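Local coordinates for protein ribokinase (Arabidopsis thaliana, PDB 6ILS) that phosphorylates D-ribose at O-5 with ATP and a divalent cation, most likely magnesium, supplying D-ribose 5-phosphate for nucleotide and amino-acid synthesis, at residues A38-N44 / G294-S298. Residues are numbered along the deposited sequence; the frame is centred on the assembly and turned at random.
Sequences AGGKGAN and GAIPS. With NA (sodium ion), chain G; RIB (alpha-D-ribofuranose), chain F.
Ile296, from the loop 294-298, packs against the end of strand 33-39 and the first turn of helix 41-51, and can be traced atom by atom. CB lies 4.0 Å from Ala38 O. CG1, placed beside the backbone N (chi1 -66°), comes up to the oxygen end of the Asn44 amide, 3.3 Å from Asn44 OD1. The chain then runs extended, and CD1 settles among Ala38 CB at 4.1 Å, Ala43 CB and Ala43 O; Leu75 of helix 66-75 also packs here. Ala295 CB sits to one side of the amide plane, 3.4 Å from Asn44 OD1 and also touching ND2, so two apolar groups border that oxygen while ND2 is turned to the substrate side. This illustrates how the PfkB fold joins its two sites: the glycine-rich turn, with Gly40 as N-cap of the helix, holds ribose, and the opposing loop supplies Gly294 O to the sodium ion, at the site predicted for potassium. Gly40 N gives RIB O3 a nearly straight bond of 3.0 Å (166°), whereas Asn44 ND2 adds only a weak one and also bonds Asp259, the predicted proton acceptor. Lys41 bends at its last torsion to bring NZ within 2.9 Å of RIB O5, the hydroxyl that is phosphorylated. A leucine replacing Lys41 has no amine, and O5 would probably be freer to turn about C4-C5. One water accepts from Ala295 N and donates weakly to Ala38 O.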
loop_
_atom_site.group_PDB
_atom_site.type_symbol
_atom_site.label_atom_id
_atom_site.label_comp_id
_atom_site.label_asym_id
_atom_site.label_seq_id
_atom_site.Cartn_x
_atom_site.Cartn_y
_atom_site.Cartn_z
ATOM N N ALA B 38 -1.742 1.117 -10.142
ATOM C CA ALA B 38 -0.643 1.870 -10.721
ATOM C C ALA B 38 -1.104 3.279 -11.063
ATOM O O ALA B 38 -2.147 3.465 -11.683
ATOM C CB ALA B 38 -0.125 1.178 -11.951
ATOM N N GLY B 39 -0.321 4.276 -10.665
ATOM C CA GLY B 39 -0.703 5.653 -10.911
ATOM C C GLY B 39 0.479 6.592 -10.766
ATOM O O GLY B 39 1.626 6.206 -10.979
ATOM N N GLY B 40 0.186 7.818 -10.362
ATOM C CA GLY B 40 1.170 8.879 -10.400
ATOM C C GLY B 40 0.975 9.685 -11.671
ATOM O O GLY B 40 0.751 9.115 -12.746
ATOM N N LYS B 41 1.110 11.009 -11.581
ATOM C CA LYS B 41 0.829 11.848 -12.758
ATOM C C LYS B 41 1.756 11.532 -13.916
ATOM O O LYS B 41 1.319 11.479 -15.046
ATOM C CB LYS B 41 0.896 13.344 -12.392
ATOM C CG LYS B 41 -0.287 13.734 -11.529
ATOM C CD LYS B 41 -0.245 15.145 -10.989
ATOM C CE LYS B 41 -1.461 15.354 -10.055
ATOM N NZ LYS B 41 -2.760 15.239 -10.800
ATOM N N GLY B 42 3.029 11.275 -13.642
ATOM C CA GLY B 42 3.974 10.978 -14.701
ATOM C C GLY B 42 3.684 9.644 -15.359
ATOM O O GLY B 42 3.639 9.559 -16.578
ATOM N N ALA B 43 3.505 8.598 -14.552
ATOM C CA ALA B 43 3.230 7.278 -15.114
ATOM C C ALA B 43 1.895 7.301 -15.864
ATOM O O ALA B 43 1.770 6.678 -16.914
ATOM C CB ALA B 43 3.221 6.185 -14.008
ATOM N N ASN B 44 0.911 8.013 -15.330
ATOM C CA ASN B 44 -0.391 8.136 -16.009
ATOM C C ASN B 44 -0.239 8.743 -17.384
ATOM O O ASN B 44 -0.820 8.273 -18.360
ATOM C CB ASN B 44 -1.372 8.999 -15.214
ATOM C CG ASN B 44 -1.896 8.312 -13.982
ATOM O OD1 ASN B 44 -1.732 7.108 -13.804
ATOM N ND2 ASN B 44 -2.581 9.075 -13.134
ATOM N N GLY B 294 -10.180 3.502 -12.225
ATOM C CA GLY B 294 -8.731 3.417 -12.197
ATOM C C GLY B 294 -8.092 4.416 -13.147
ATOM O O GLY B 294 -8.742 4.876 -14.080
ATOM N N ALA B 295 -6.828 4.759 -12.923
ATOM C CA ALA B 295 -6.143 5.695 -13.817
ATOM C C ALA B 295 -5.651 4.986 -15.077
ATOM O O ALA B 295 -6.271 5.075 -16.139
ATOM C CB ALA B 295 -4.980 6.379 -13.099
ATOM N N ILE B 296 -4.538 4.274 -14.951
ATOM C CA ILE B 296 -3.935 3.600 -16.088
ATOM C C ILE B 296 -4.858 2.545 -16.754
ATOM O O ILE B 296 -4.890 2.466 -17.986
ATOM C CB ILE B 296 -2.574 3.012 -15.667
ATOM C CG1 ILE B 296 -1.627 4.184 -15.354
ATOM C CG2 ILE B 296 -2.002 2.105 -16.749
ATOM C CD1 ILE B 296 -0.146 3.814 -15.100
ATOM N N PRO B 297 -5.647 1.774 -15.972
ATOM C CA PRO B 297 -6.635 0.894 -16.616
ATOM C C PRO B 297 -7.678 1.598 -17.488
ATOM O O PRO B 297 -8.214 0.971 -18.391
ATOM C CB PRO B 297 -7.335 0.226 -15.424
ATOM C CG PRO B 297 -6.332 0.240 -14.353
ATOM C CD PRO B 297 -5.541 1.492 -14.525
ATOM N N SER B 298 -7.958 2.873 -17.227
ATOM C CA SER B 298 -9.006 3.585 -17.954
ATOM C C SER B 298 -8.514 4.289 -19.224
ATOM O O SER B 298 -9.314 4.875 -19.956
ATOM C CB SER B 298 -9.667 4.635 -17.052
ATOM O OG SER B 298 -8.762 5.701 -16.809
HETATM NA NA NA G . -10.737 6.875 -14.812
HETATM O O5 RIB F . -3.610 12.547 -11.466
HETATM C C5 RIB F . -3.708 11.304 -10.824
HETATM C C4 RIB F . -2.609 11.094 -10.000
HETATM O O4 RIB F . -2.384 12.221 -9.023
HETATM C C3 RIB F . -3.000 9.870 -9.063
HETATM O O3 RIB F . -2.648 8.599 -9.794
HETATM C C2 RIB F . -2.442 10.077 -7.956
HETATM O O2 RIB F . -1.342 9.127 -7.667
HETATM C C1 RIB F . -1.882 11.648 -7.960
HETATM O O1 RIB F . -0.502 11.663 -8.010
HETATM O O HOH W 1 -5.037 4.850 -10.297
#